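Local coordinates for protein arginyl-tRNA synthetase (Campylobacter jejuni, PDB 3FNR) that catalyses the ATP-dependent attachment of L-arginine to tRNA(Arg), releasing AMP and diphosphate, as a monomeric class I aminoacyl-tRNA synthetase, at residues R169-A174 / H227-S232; G187-E190 / I195-A198; S200-E205 / M257-F262; D207-R212 / R216-A221. The protein carries 1 engineered substitution. One frame throughout, in Å; residues are numbered along the deposited sequence. Where two conformers were deposited one is given.

Contact 1 (R169-A174 / H227-S232). With SO4 (sulfate ion), chain E.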
loop_
_atom_site.group_PDB
_atom_site.type_symbol
_atom_site.label_atom_id
_atom_site.label_comp_id
_atom_site.label_asym_id
_atom_site.label_seq_id
_atom_site.Cartn_x
_atom_site.Cartn_y
_atom_site.Cartn_z
ATOM N N ARG A 169 6.892 -13.299 -18.098
ATOM C CA ARG A 169 7.076 -13.851 -19.442
ATOM C C ARG A 169 7.814 -12.931 -20.411
ATOM O O ARG A 169 8.458 -13.409 -21.337
ATOM C CB ARG A 169 5.735 -14.289 -20.043
ATOM C CG ARG A 169 5.215 -15.611 -19.497
ATOM C CD ARG A 169 4.303 -16.314 -20.502
ATOM N NE ARG A 169 2.891 -15.963 -20.345
ATOM C CZ ARG A 169 1.941 -16.806 -19.943
ATOM N NH1 ARG A 169 2.236 -18.067 -19.643
ATOM N NH2 ARG A 169 0.687 -16.386 -19.834
ATOM N N SER A 170 7.742 -11.621 -20.191
ATOM C CA SER A 170 8.447 -10.671 -21.049
ATOM C C SER A 170 9.946 -10.543 -20.731
ATOM O O SER A 170 10.640 -9.723 -21.338
ATOM C CB SER A 170 7.763 -9.299 -21.023
ATOM O OG SER A 170 8.082 -8.575 -19.852
ATOM N N TYR A 171 10.435 -11.365 -19.800
ATOM C CA TYR A 171 11.846 -11.373 -19.405
ATOM C C TYR A 171 12.606 -12.661 -19.750
ATOM O O TYR A 171 13.707 -12.886 -19.230
ATOM C CB TYR A 171 11.973 -11.099 -17.904
ATOM C CG TYR A 171 11.629 -9.680 -17.515
ATOM C CD1 TYR A 171 10.375 -9.370 -16.996
ATOM C CD2 TYR A 171 12.556 -8.645 -17.678
ATOM C CE1 TYR A 171 10.046 -8.059 -16.635
ATOM C CE2 TYR A 171 12.245 -7.338 -17.316
ATOM C CZ TYR A 171 10.982 -7.054 -16.799
ATOM O OH TYR A 171 10.654 -5.770 -16.448
ATOM N N TYR A 172 12.029 -13.507 -20.605
ATOM C CA TYR A 172 12.689 -14.748 -21.017
ATOM C C TYR A 172 13.847 -14.475 -21.972
ATOM O O TYR A 172 14.869 -15.163 -21.940
ATOM C CB TYR A 172 11.695 -15.718 -21.659
ATOM C CG TYR A 172 10.850 -16.514 -20.684
ATOM C CD1 TYR A 172 9.602 -17.006 -21.065
ATOM C CD2 TYR A 172 11.293 -16.775 -19.388
ATOM C CE1 TYR A 172 8.822 -17.741 -20.186
ATOM C CE2 TYR A 172 10.518 -17.504 -18.500
ATOM C CZ TYR A 172 9.286 -17.982 -18.907
ATOM O OH TYR A 172 8.518 -18.708 -18.037
ATOM N N ASP A 173 13.678 -13.453 -22.810
ATOM C CA ASP A 173 14.708 -13.013 -23.741
ATOM C C ASP A 173 15.818 -12.209 -23.057
ATOM O O ASP A 173 16.883 -12.020 -23.637
ATOM C CB ASP A 173 14.083 -12.166 -24.856
ATOM C CG ASP A 173 13.198 -12.982 -25.801
ATOM O OD1 ASP A 173 13.511 -14.171 -26.049
ATOM O OD2 ASP A 173 12.194 -12.426 -26.308
ATOM N N ALA A 174 15.572 -11.745 -21.832
ATOM C CA ALA A 174 16.481 -10.827 -21.135
ATOM C C ALA A 174 17.522 -11.513 -20.253
ATOM O O ALA A 174 18.387 -10.853 -19.665
ATOM C CB ALA A 174 15.676 -9.813 -20.321
ATOM N N HIS A 227 15.211 -6.961 -11.662
ATOM C CA HIS A 227 15.863 -5.878 -10.941
ATOM C C HIS A 227 16.874 -5.112 -11.785
ATOM O O HIS A 227 16.997 -3.889 -11.645
ATOM C CB HIS A 227 16.469 -6.397 -9.648
ATOM C CG HIS A 227 15.484 -6.467 -8.527
ATOM N ND1 HIS A 227 14.620 -7.529 -8.358
ATOM C CD2 HIS A 227 15.197 -5.584 -7.541
ATOM C CE1 HIS A 227 13.858 -7.306 -7.302
ATOM N NE2 HIS A 227 14.188 -6.133 -6.789
ATOM N N LYS A 228 17.564 -5.822 -12.681
ATOM C CA LYS A 228 18.470 -5.197 -13.646
ATOM C C LYS A 228 17.720 -4.186 -14.517
ATOM O O LYS A 228 18.195 -3.073 -14.734
ATOM C CB LYS A 228 19.129 -6.260 -14.532
ATOM C CG LYS A 228 20.124 -5.680 -15.548
ATOM C CD LYS A 228 20.691 -6.756 -16.453
ATOM C CE LYS A 228 21.557 -6.155 -17.543
ATOM N NZ LYS A 228 20.718 -5.604 -18.640
ATOM N N ASP A 229 16.555 -4.589 -15.020
ATOM C CA ASP A 229 15.654 -3.672 -15.725
ATOM C C ASP A 229 15.235 -2.479 -14.839
ATOM O O ASP A 229 15.472 -1.338 -15.222
ATOM C CB ASP A 229 14.439 -4.435 -16.255
ATOM C CG ASP A 229 13.387 -3.524 -16.904
ATOM O OD1 ASP A 229 13.695 -2.398 -17.338
ATOM O OD2 ASP A 229 12.227 -3.961 -16.996
ATOM N N LYS A 230 14.657 -2.733 -13.662
ATOM C CA LYS A 230 14.236 -1.628 -12.756
ATOM C C LYS A 230 15.337 -0.612 -12.429
ATOM O O LYS A 230 15.093 0.600 -12.437
ATOM C CB LYS A 230 13.667 -2.160 -11.445
ATOM C CG LYS A 230 12.330 -2.854 -11.548
ATOM C CD LYS A 230 11.706 -3.016 -10.162
ATOM C CE LYS A 230 12.568 -3.845 -9.259
ATOM N NZ LYS A 230 11.943 -4.067 -7.916
ATOM N N MET A 231 16.545 -1.103 -12.153
ATOM C CA MET A 231 17.665 -0.231 -11.741
ATOM C C MET A 231 18.355 0.503 -12.889
ATOM O O MET A 231 19.209 1.373 -12.662
ATOM C CB MET A 231 18.705 -1.034 -10.963
ATOM C CG MET A 231 18.161 -1.642 -9.680
ATOM S SD MET A 231 18.515 -0.631 -8.247
ATOM C CE MET A 231 20.076 -1.363 -7.825
ATOM N N SER A 232 18.013 0.156 -14.124
ATOM C CA SER A 232 18.647 0.818 -15.259
ATOM C C SER A 232 17.617 1.670 -15.981
ATOM O O SER A 232 17.664 1.817 -17.205
ATOM C CB SER A 232 19.248 -0.225 -16.205
ATOM O OG SER A 232 18.222 -1.070 -16.696
HETATM S S SO4 E . 5.839 -19.935 -20.428
HETATM O O1 SO4 E . 6.424 -19.987 -21.766
HETATM O O2 SO4 E . 4.395 -19.750 -20.543
HETATM O O3 SO4 E . 6.128 -21.178 -19.712
HETATM O O4 SO4 E . 6.416 -18.817 -19.688
HETATM O O HOH W 1 18.432 -8.132 -19.203
#
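Tyr171 and Asp229 join the two segments directly through a single, very short hydrogen bond, in which the phenol OH of Tyr171 donates to Asp229 OD2 over 2.5 Å. The carboxylate oxygen lies at the edge of the ring, in its plane, while the plane of the carboxylate itself is turned 47° from the ring. Asp229 has CG anti to its own backbone N (chi1 175°), which carries OD2 out from the helix toward the phenol. A tyrosine suits this place because its rigid ring spans the gap and puts a hydroxyl at the far end.

Apolar contact is slight, the closest approach being Tyr171 CE2 to Asp229 CB at 3.8 Å. One water adds a looser bridge, donating to Ala174 O at 2.8 Å and weakly accepting from Lys228 NZ.

Charge enters from Arg233, whose salt bridge to OD2 gives that oxygen a second partner and probably favours the ionised carboxylate. Arg169 NH1 donates to O2 of a sulfate, probably from the crystallisation liquor, at 2.9 Å.

Within the catalytic domain, the contact ties the loop between strand 165-167 and helix 175-184 to the C-terminal part of helix 219-231, where Tyr171 also touches Val225.

Contact 2 (G187-E190 / I195-A198)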
loop_
_atom_site.group_PDB
_atom_site.type_symbol
_atom_site.label_atom_id
_atom_site.label_comp_id
_atom_site.label_asym_id
_atom_site.label_seq_id
_atom_site.Cartn_x
_atom_site.Cartn_y
_atom_site.Cartn_z
ATOM N N GLY A 187 30.938 -11.919 -11.803
ATOM C CA GLY A 187 29.966 -12.314 -10.803
ATOM C C GLY A 187 29.446 -13.720 -10.927
ATOM O O GLY A 187 28.725 -14.188 -10.052
ATOM N N ILE A 188 29.791 -14.395 -12.019
ATOM C CA ILE A 188 29.301 -15.756 -12.254
ATOM C C ILE A 188 30.416 -16.731 -12.577
ATOM O O ILE A 188 31.464 -16.335 -13.092
ATOM C CB ILE A 188 28.225 -15.835 -13.371
ATOM C CG1 ILE A 188 28.736 -15.217 -14.679
ATOM C CG2 ILE A 188 26.905 -15.228 -12.896
ATOM C CD1 ILE A 188 27.890 -15.545 -15.890
ATOM N N TYR A 189 30.171 -18.004 -12.264
ATOM C CA TYR A 189 31.108 -19.086 -12.545
ATOM C C TYR A 189 30.363 -20.408 -12.666
ATOM O O TYR A 189 29.284 -20.565 -12.102
ATOM C CB TYR A 189 32.173 -19.182 -11.445
ATOM C CG TYR A 189 31.646 -19.547 -10.067
ATOM C CD1 TYR A 189 31.501 -20.884 -9.685
ATOM C CD2 TYR A 189 31.316 -18.559 -9.138
ATOM C CE1 TYR A 189 31.022 -21.227 -8.428
ATOM C CE2 TYR A 189 30.841 -18.893 -7.869
ATOM C CZ TYR A 189 30.703 -20.230 -7.524
ATOM O OH TYR A 189 30.238 -20.582 -6.282
ATOM N N GLU A 190 30.961 -21.362 -13.375
ATOM C CA GLU A 190 30.403 -22.707 -13.505
ATOM C C GLU A 190 31.004 -23.641 -12.459
ATOM O O GLU A 190 32.213 -23.604 -12.197
ATOM C CB GLU A 190 30.635 -23.265 -14.924
ATOM C CG GLU A 190 29.965 -24.633 -15.237
ATOM C CD GLU A 190 30.776 -25.853 -14.765
ATOM O OE1 GLU A 190 30.166 -26.907 -14.472
ATOM O OE2 GLU A 190 32.020 -25.757 -14.671
ATOM N N ILE A 195 25.494 -22.839 -13.230
ATOM C CA ILE A 195 26.038 -21.487 -13.199
ATOM C C ILE A 195 25.624 -20.844 -11.876
ATOM O O ILE A 195 24.437 -20.821 -11.531
ATOM C CB ILE A 195 25.558 -20.673 -14.420
ATOM C CG1 ILE A 195 26.153 -21.272 -15.703
ATOM C CG2 ILE A 195 25.919 -19.197 -14.286
ATOM C CD1 ILE A 195 25.334 -21.026 -16.954
ATOM N N TRP A 196 26.618 -20.348 -11.143
ATOM C CA TRP A 196 26.439 -19.782 -9.812
ATOM C C TRP A 196 26.727 -18.287 -9.807
ATOM O O TRP A 196 27.538 -17.816 -10.591
ATOM C CB TRP A 196 27.400 -20.448 -8.821
ATOM C CG TRP A 196 27.184 -21.920 -8.603
ATOM C CD1 TRP A 196 27.511 -22.934 -9.460
ATOM C CD2 TRP A 196 26.620 -22.544 -7.442
ATOM N NE1 TRP A 196 27.170 -24.148 -8.913
ATOM C CE2 TRP A 196 26.623 -23.940 -7.674
ATOM C CE3 TRP A 196 26.108 -22.060 -6.228
ATOM C CZ2 TRP A 196 26.133 -24.860 -6.737
ATOM C CZ3 TRP A 196 25.621 -22.979 -5.293
ATOM C CH2 TRP A 196 25.640 -24.364 -5.557
ATOM N N LEU A 197 26.059 -17.553 -8.918
ATOM C CA LEU A 197 26.430 -16.174 -8.591
ATOM C C LEU A 197 27.390 -16.181 -7.400
ATOM O O LEU A 197 27.113 -16.801 -6.378
ATOM C CB LEU A 197 25.185 -15.332 -8.265
ATOM C CG LEU A 197 25.359 -13.894 -7.744
ATOM C CD1 LEU A 197 25.586 -12.888 -8.864
ATOM C CD2 LEU A 197 24.150 -13.492 -6.925
ATOM N N ALA A 198 28.504 -15.469 -7.529
ATOM C CA ALA A 198 29.532 -15.418 -6.488
ATOM C C ALA A 198 29.197 -14.389 -5.411
ATOM O O ALA A 198 29.991 -13.492 -5.128
ATOM C CB ALA A 198 30.890 -15.116 -7.113
#
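Gly187 meets Ala198 through its carbonyl: Ala198 N donates to Gly187 O at 2.8 Å, nearly straight at 171°, though the donor is tilted 31° out of the carbonyl plane. The same oxygen also receives a CA-H...O contact from Leu197.

Ile188 and Leu197 form the first bridge, a non-hydrogen-bonded antiparallel pair. On this face Ile188 CB lies 4.2 Å from Ile195 CG2, so the beta-branched chains pack diagonally between the strands. In the backbone, Ile188 CA makes a CA-H...O contact with Trp196 O.

Tyr189 and Trp196 are the hydrogen-bonded pair. Tyr189 N donates to Trp196 O at 3.1 Å, and Trp196 N returns a straighter bond to Tyr189 O at 2.8 Å. On the face these two share, Tyr189 CG sits between its backbone N and carbonyl carbon (chi1 64°), and the ring folds back over the partner strand. Trp196 CB then lies over one ring face, a CH-pi contact 3.8 Å from the centroid, and Ala198 CB stands at the ring edge, 3.9 Å from CE2. The indole is nearly parallel to the phenol but slid aside, so the rings barely overlap. Tyrosine suits this place: its flat ring covers Trp196 CB and its hydroxyl reaches Asp207. Trp196 NE1 bonds to Gln191 O.

Glu190 pairs with Ile195 before the hairpin turns.

This beta hairpin supplies two strands of a three-stranded antiparallel sheet: strand 208-211 flanks strand 194-197, and Ile188 rests on Leu182 and Lys183 of helix 175-184.

Contact 3 (S200-E205 / M257-F262)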
loop_
_atom_site.group_PDB
_atom_site.type_symbol
_atom_site.label_atom_id
_atom_site.label_comp_id
_atom_site.label_asym_id
_atom_site.label_seq_id
_atom_site.Cartn_x
_atom_site.Cartn_y
_atom_site.Cartn_z
ATOM N N SER A 200 28.826 -14.441 -2.136
ATOM C CA SER A 200 29.626 -14.399 -0.905
ATOM C C SER A 200 30.883 -13.520 -1.017
ATOM O O SER A 200 31.491 -13.173 -0.004
ATOM C CB SER A 200 30.006 -15.808 -0.469
ATOM O OG SER A 200 30.823 -16.416 -1.448
ATOM N N GLN A 201 31.259 -13.157 -2.246
ATOM C CA GLN A 201 32.328 -12.183 -2.489
ATOM C C GLN A 201 31.839 -10.749 -2.258
ATOM O O GLN A 201 32.629 -9.799 -2.291
ATOM C CB GLN A 201 32.885 -12.322 -3.916
ATOM C CG GLN A 201 33.516 -13.688 -4.235
ATOM C CD GLN A 201 34.186 -13.742 -5.609
ATOM O OE1 GLN A 201 34.399 -12.712 -6.257
ATOM N NE2 GLN A 201 34.521 -14.953 -6.056
ATOM N N LYS A 202 30.533 -10.610 -2.032
ATOM C CA LYS A 202 29.874 -9.322 -1.821
ATOM C C LYS A 202 28.977 -9.318 -0.572
ATOM O O LYS A 202 27.991 -8.579 -0.509
ATOM C CB LYS A 202 29.056 -8.943 -3.061
ATOM C CG LYS A 202 29.510 -7.686 -3.792
ATOM C CD LYS A 202 30.593 -7.951 -4.819
ATOM C CE LYS A 202 31.072 -6.638 -5.422
ATOM N NZ LYS A 202 32.394 -6.756 -6.090
ATOM N N GLY A 203 29.311 -10.153 0.409
ATOM C CA GLY A 203 28.666 -10.092 1.720
ATOM C C GLY A 203 27.465 -10.985 1.971
ATOM O O GLY A 203 26.836 -10.900 3.026
ATOM N N ASP A 204 27.134 -11.842 1.012
ATOM C CA ASP A 204 26.085 -12.834 1.222
ATOM C C ASP A 204 26.686 -13.991 2.030
ATOM O O ASP A 204 27.907 -14.151 2.075
ATOM C CB ASP A 204 25.535 -13.299 -0.129
ATOM C CG ASP A 204 24.302 -14.182 -0.014
ATOM O OD1 ASP A 204 23.964 -14.831 -1.021
ATOM O OD2 ASP A 204 23.666 -14.241 1.058
ATOM N N GLU A 205 25.824 -14.762 2.689
ATOM C CA GLU A 205 26.210 -15.940 3.460
ATOM C C GLU A 205 26.956 -16.970 2.601
ATOM O O GLU A 205 28.043 -17.417 2.966
ATOM C CB GLU A 205 24.957 -16.564 4.091
ATOM C CG GLU A 205 25.135 -17.973 4.666
ATOM C CD GLU A 205 23.811 -18.678 4.963
ATOM O OE1 GLU A 205 23.830 -19.697 5.690
ATOM O OE2 GLU A 205 22.753 -18.224 4.470
ATOM N N MET A 257 23.167 -6.807 -7.625
ATOM C CA MET A 257 23.169 -5.442 -8.149
ATOM C C MET A 257 24.580 -4.857 -8.238
ATOM O O MET A 257 24.891 -4.124 -9.178
ATOM C CB MET A 257 22.225 -4.522 -7.346
ATOM C CG MET A 257 20.728 -4.928 -7.364
ATOM S SD MET A 257 19.987 -5.112 -9.004
ATOM C CE MET A 257 20.033 -6.898 -9.171
ATOM N N GLU A 258 25.436 -5.203 -7.280
ATOM C CA GLU A 258 26.836 -4.776 -7.325
ATOM C C GLU A 258 27.549 -5.419 -8.512
ATOM O O GLU A 258 28.357 -4.777 -9.183
ATOM C CB GLU A 258 27.566 -5.114 -6.020
ATOM C CG GLU A 258 27.131 -4.287 -4.797
ATOM C CD GLU A 258 27.537 -2.813 -4.861
ATOM O OE1 GLU A 258 26.887 -1.991 -4.179
ATOM O OE2 GLU A 258 28.503 -2.468 -5.579
ATOM N N PHE A 259 27.213 -6.679 -8.782
ATOM C CA PHE A 259 27.769 -7.423 -9.914
ATOM C C PHE A 259 27.117 -7.043 -11.256
ATOM O O PHE A 259 27.356 -7.698 -12.268
ATOM C CB PHE A 259 27.614 -8.927 -9.692
ATOM C CG PHE A 259 28.698 -9.554 -8.844
ATOM C CD1 PHE A 259 30.047 -9.270 -9.063
ATOM C CD2 PHE A 259 28.364 -10.474 -7.861
ATOM C CE1 PHE A 259 31.035 -9.870 -8.293
ATOM C CE2 PHE A 259 29.335 -11.076 -7.084
ATOM C CZ PHE A 259 30.682 -10.777 -7.300
ATOM N N LEU A 260 26.282 -6.008 -11.257
ATOM C CA LEU A 260 25.699 -5.488 -12.492
ATOM C C LEU A 260 26.121 -4.037 -12.698
ATOM O O LEU A 260 25.650 -3.356 -13.617
ATOM C CB LEU A 260 24.172 -5.622 -12.480
ATOM C CG LEU A 260 23.559 -7.022 -12.624
ATOM C CD1 LEU A 260 22.089 -7.015 -12.264
ATOM C CD2 LEU A 260 23.723 -7.556 -14.034
ATOM N N GLY A 261 27.021 -3.571 -11.835
ATOM C CA GLY A 261 27.579 -2.231 -11.958
ATOM C C GLY A 261 26.797 -1.197 -11.177
ATOM O O GLY A 261 27.149 -0.015 -11.187
ATOM N N PHE A 262 25.740 -1.642 -10.495
ATOM C CA PHE A 262 24.894 -0.737 -9.719
ATOM C C PHE A 262 25.434 -0.522 -8.308
ATOM O O PHE A 262 26.101 -1.391 -7.743
ATOM C CB PHE A 262 23.450 -1.251 -9.628
ATOM C CG PHE A 262 22.781 -1.467 -10.962
ATOM C CD1 PHE A 262 22.283 -2.721 -11.302
ATOM C CD2 PHE A 262 22.636 -0.421 -11.869
ATOM C CE1 PHE A 262 21.659 -2.933 -12.529
ATOM C CE2 PHE A 262 22.022 -0.628 -13.103
ATOM C CZ PHE A 262 21.535 -1.891 -13.431
#
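Lys202 lays its aliphatic chain over one face of the Phe259 ring, and no hydrogen bond joins the two segments. The touching atom is CD, 3.8 Å from Phe259 CZ and 4.0 Å from the ring centroid, close to the ring normal though displaced toward the rim: a CH-pi contact made by a methylene. NZ lies farther along, 4.0 Å from Phe259 CE1. Lys202 CG lies 3.9 Å from Glu258 CB. Beyond it a bend at chi2 (87°) directs CD and CE, and CE also comes to 3.9 Å from Glu258 CB, the two side chains crossing at about a right angle. Lysine suits this exposed place because its methylenes can cover an aromatic ring while its ammonium remains near the surface. Its charge is 5.8 Å from Glu258 OE2, too far for an ion pair, and Glu258 OE1 instead bonds to Ser264.

Phe259 lies where helix 250-258 ends in a Schellman motif. Phe262 N bonds to Met257 O and Gly261 N to Glu258 O, with Gly261 taking the positive phi that glycine adopts easily. Phe259 is the first residue to leave helical geometry.

At the edge of the Phe259 ring, Gln201 OE1 comes within 4.3 Å of CZ. The Phe259 side chain also touches Leu182 of helix 175-184. Nearby in the loop, Asp204 forms a salt bridge with Arg208, while Ser200 OG bonds to Asp207.

Contact 4 (D207-R212 / R216-A221). With SO4 (sulfate ion), chain C.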
loop_
_atom_site.group_PDB
_atom_site.type_symbol
_atom_site.label_atom_id
_atom_site.label_comp_id
_atom_site.label_asym_id
_atom_site.label_seq_id
_atom_site.Cartn_x
_atom_site.Cartn_y
_atom_site.Cartn_z
ATOM N N ASP A 207 27.191 -18.698 -1.850
ATOM C CA ASP A 207 26.920 -18.498 -3.271
ATOM C C ASP A 207 25.598 -19.149 -3.677
ATOM O O ASP A 207 25.100 -20.041 -2.986
ATOM C CB ASP A 207 28.087 -19.004 -4.119
ATOM C CG ASP A 207 29.311 -18.112 -4.012
ATOM O OD1 ASP A 207 30.396 -18.539 -4.447
ATOM O OD2 ASP A 207 29.197 -16.984 -3.493
ATOM N N ARG A 208 25.030 -18.681 -4.787
ATOM C CA ARG A 208 23.654 -19.015 -5.162
ATOM C C ARG A 208 23.543 -19.504 -6.601
ATOM O O ARG A 208 24.255 -19.023 -7.471
ATOM C CB ARG A 208 22.754 -17.785 -4.990
ATOM C CG ARG A 208 22.891 -17.018 -3.666
ATOM C CD ARG A 208 22.306 -17.785 -2.498
ATOM N NE ARG A 208 22.686 -17.184 -1.221
ATOM C CZ ARG A 208 22.179 -17.528 -0.041
ATOM N NH1 ARG A 208 22.596 -16.917 1.052
ATOM N NH2 ARG A 208 21.246 -18.470 0.050
ATOM N N VAL A 209 22.624 -20.431 -6.856
ATOM C CA VAL A 209 22.424 -20.965 -8.208
ATOM C C VAL A 209 21.601 -20.024 -9.093
ATOM O O VAL A 209 20.462 -19.672 -8.758
ATOM C CB VAL A 209 21.761 -22.360 -8.183
ATOM C CG1 VAL A 209 21.504 -22.880 -9.605
ATOM C CG2 VAL A 209 22.628 -23.334 -7.423
ATOM N N ILE A 210 22.197 -19.627 -10.217
ATOM C CA ILE A 210 21.518 -18.833 -11.236
ATOM C C ILE A 210 20.883 -19.747 -12.284
ATOM O O ILE A 210 19.693 -19.643 -12.563
ATOM C CB ILE A 210 22.488 -17.825 -11.917
ATOM C CG1 ILE A 210 23.018 -16.818 -10.901
ATOM C CG2 ILE A 210 21.800 -17.080 -13.052
ATOM C CD1 ILE A 210 21.938 -16.184 -10.010
ATOM N N ILE A 211 21.686 -20.634 -12.865
ATOM C CA ILE A 211 21.199 -21.595 -13.849
ATOM C C ILE A 211 21.399 -23.005 -13.314
ATOM O O ILE A 211 22.499 -23.374 -12.901
ATOM C CB ILE A 211 21.915 -21.443 -15.221
ATOM C CG1 ILE A 211 21.900 -19.985 -15.705
ATOM C CG2 ILE A 211 21.321 -22.393 -16.277
ATOM C CD1 ILE A 211 20.515 -19.380 -15.935
ATOM N N ARG A 212 20.322 -23.783 -13.313
ATOM C CA ARG A 212 20.361 -25.180 -12.890
ATOM C C ARG A 212 21.077 -26.035 -13.930
ATOM O O ARG A 212 21.300 -25.593 -15.065
ATOM C CB ARG A 212 18.939 -25.721 -12.732
ATOM C CG ARG A 212 18.069 -25.055 -11.684
ATOM C CD ARG A 212 16.622 -25.101 -12.158
ATOM N NE ARG A 212 15.674 -25.423 -11.093
ATOM C CZ ARG A 212 14.410 -25.789 -11.300
ATOM N NH1 ARG A 212 13.926 -25.888 -12.534
ATOM N NH2 ARG A 212 13.624 -26.066 -10.266
ATOM N N ARG A 216 17.836 -24.359 -17.020
ATOM C CA ARG A 216 16.799 -23.403 -16.668
ATOM C C ARG A 216 17.240 -22.413 -15.595
ATOM O O ARG A 216 17.995 -22.761 -14.679
ATOM C CB ARG A 216 15.508 -24.116 -16.253
ATOM C CG ARG A 216 14.496 -24.233 -17.386
ATOM C CD ARG A 216 14.431 -25.636 -17.971
ATOM N NE ARG A 216 13.451 -26.471 -17.271
ATOM C CZ ARG A 216 12.159 -26.555 -17.588
ATOM N NH1 ARG A 216 11.662 -25.854 -18.602
ATOM N NH2 ARG A 216 11.356 -27.344 -16.884
ATOM N N GLY A 217 16.770 -21.176 -15.731
ATOM C CA GLY A 217 16.989 -20.142 -14.725
ATOM C C GLY A 217 16.228 -20.429 -13.444
ATOM O O GLY A 217 15.142 -21.018 -13.470
ATOM N N THR A 218 16.808 -20.024 -12.319
ATOM C CA THR A 218 16.151 -20.148 -11.025
ATOM C C THR A 218 15.212 -18.960 -10.765
ATOM O O THR A 218 15.154 -18.028 -11.563
ATOM C CB THR A 218 17.187 -20.228 -9.901
ATOM O OG1 THR A 218 18.029 -19.069 -9.946
ATOM C CG2 THR A 218 18.029 -21.481 -10.054
ATOM N N TYR A 219 14.483 -19.001 -9.652
ATOM C CA TYR A 219 13.697 -17.846 -9.203
ATOM C C TYR A 219 14.608 -16.651 -8.950
ATOM O O TYR A 219 14.243 -15.519 -9.255
ATOM C CB TYR A 219 12.894 -18.160 -7.928
ATOM C CG TYR A 219 11.850 -19.243 -8.089
ATOM C CD1 TYR A 219 11.924 -20.422 -7.342
ATOM C CD2 TYR A 219 10.784 -19.092 -8.984
ATOM C CE1 TYR A 219 10.966 -21.434 -7.484
ATOM C CE2 TYR A 219 9.819 -20.095 -9.136
ATOM C CZ TYR A 219 9.917 -21.263 -8.382
ATOM O OH TYR A 219 8.970 -22.256 -8.522
ATOM N N LEU A 220 15.798 -16.911 -8.404
ATOM C CA LEU A 220 16.773 -15.845 -8.167
ATOM C C LEU A 220 17.184 -15.184 -9.477
ATOM O O LEU A 220 17.215 -13.953 -9.571
ATOM C CB LEU A 220 18.004 -16.380 -7.435
ATOM C CG LEU A 220 19.054 -15.333 -7.063
ATOM C CD1 LEU A 220 18.509 -14.377 -6.037
ATOM C CD2 LEU A 220 20.286 -15.999 -6.532
ATOM N N ALA A 221 17.465 -16.006 -10.489
ATOM C CA ALA A 221 17.827 -15.522 -11.829
ATOM C C ALA A 221 16.764 -14.574 -12.374
ATOM O O ALA A 221 17.081 -13.465 -12.792
ATOM C CB ALA A 221 18.041 -16.692 -12.791
HETATM S S SO4 C . 14.488 -22.722 -8.317
HETATM O O1 SO4 C . 13.832 -22.099 -9.462
HETATM O O2 SO4 C . 13.510 -23.560 -7.632
HETATM O O3 SO4 C . 15.605 -23.548 -8.772
HETATM O O4 SO4 C . 14.980 -21.702 -7.394
#
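Thr218 points its side chain at the strand residues Val209 and Ile210, and all three of its side-chain atoms gather round Val209 O. CB approaches that oxygen first. From there OG1, set between the backbone N and the carbonyl carbon (chi1 57°), stands 2.8 Å from Val209 O and 3.2 Å from Ile210 O, within reach of both carbonyls. OG1 also accepts from Ala221 N at 3.2 Å, so Thr218 is the N-cap of helix 219-231. The other branch, CG2, lies 3.3 Å from Val209 O and 3.4 Å from O3 of a bound sulfate, and packs against Val209 CG1 at 3.8 Å and against Arg212 CG. Threonine thus offers a hydroxyl that serves both helix end and strand carbonyls, and a methyl that packs on Val209 and Arg212.

Backbone bonds frame this residue: Thr218 N donates to Ile210 O, and Arg212 N to Arg216 O, around a single bridge between Ile211 and Gly217. Ile210 and Ile211 both face Ile195 in a classic beta bulge. Beyond it, Leu220 CD2 fits against Arg208 CB and Ile210 CD1, and Ala221 CB lies 3.8 Å from Ile210 CG2, small enough to sit close to the strand.

The sulfate, probably from the crystallisation liquor, accepts from Tyr219 N at 3.2 Å and more weakly from Arg212 NE, with its O1 over one face of the Tyr219 ring. An anion held by a backbone N-H of the first helical turn and an arginine is consistent with a locally positive helix start, which the helix dipole would probably reinforce.

All four contacts lie in the class I catalytic domain, on the same side of the chain's centre. Contacts 2 and 4 are closest, their centres 9 Å apart, and share the three-stranded antiparallel sheet through neighbouring strands 194-197 and 208-211. Contact 3 adjoins contact 2, their centres 11 Å apart, where Phe259 packs against Gly187, Leu197 and Ala198. Contacts 1 and 4 use opposite ends of helix 219-231, with centres 15 Å apart and no touch. Along the chain, contact 1 encloses contacts 2 and 4 and alternates with contact 3, while contact 4 falls within the span of contact 3. The small sheet and the loop after its second strand thus pack against the start of helix 219-231 and the end of helix 250-258.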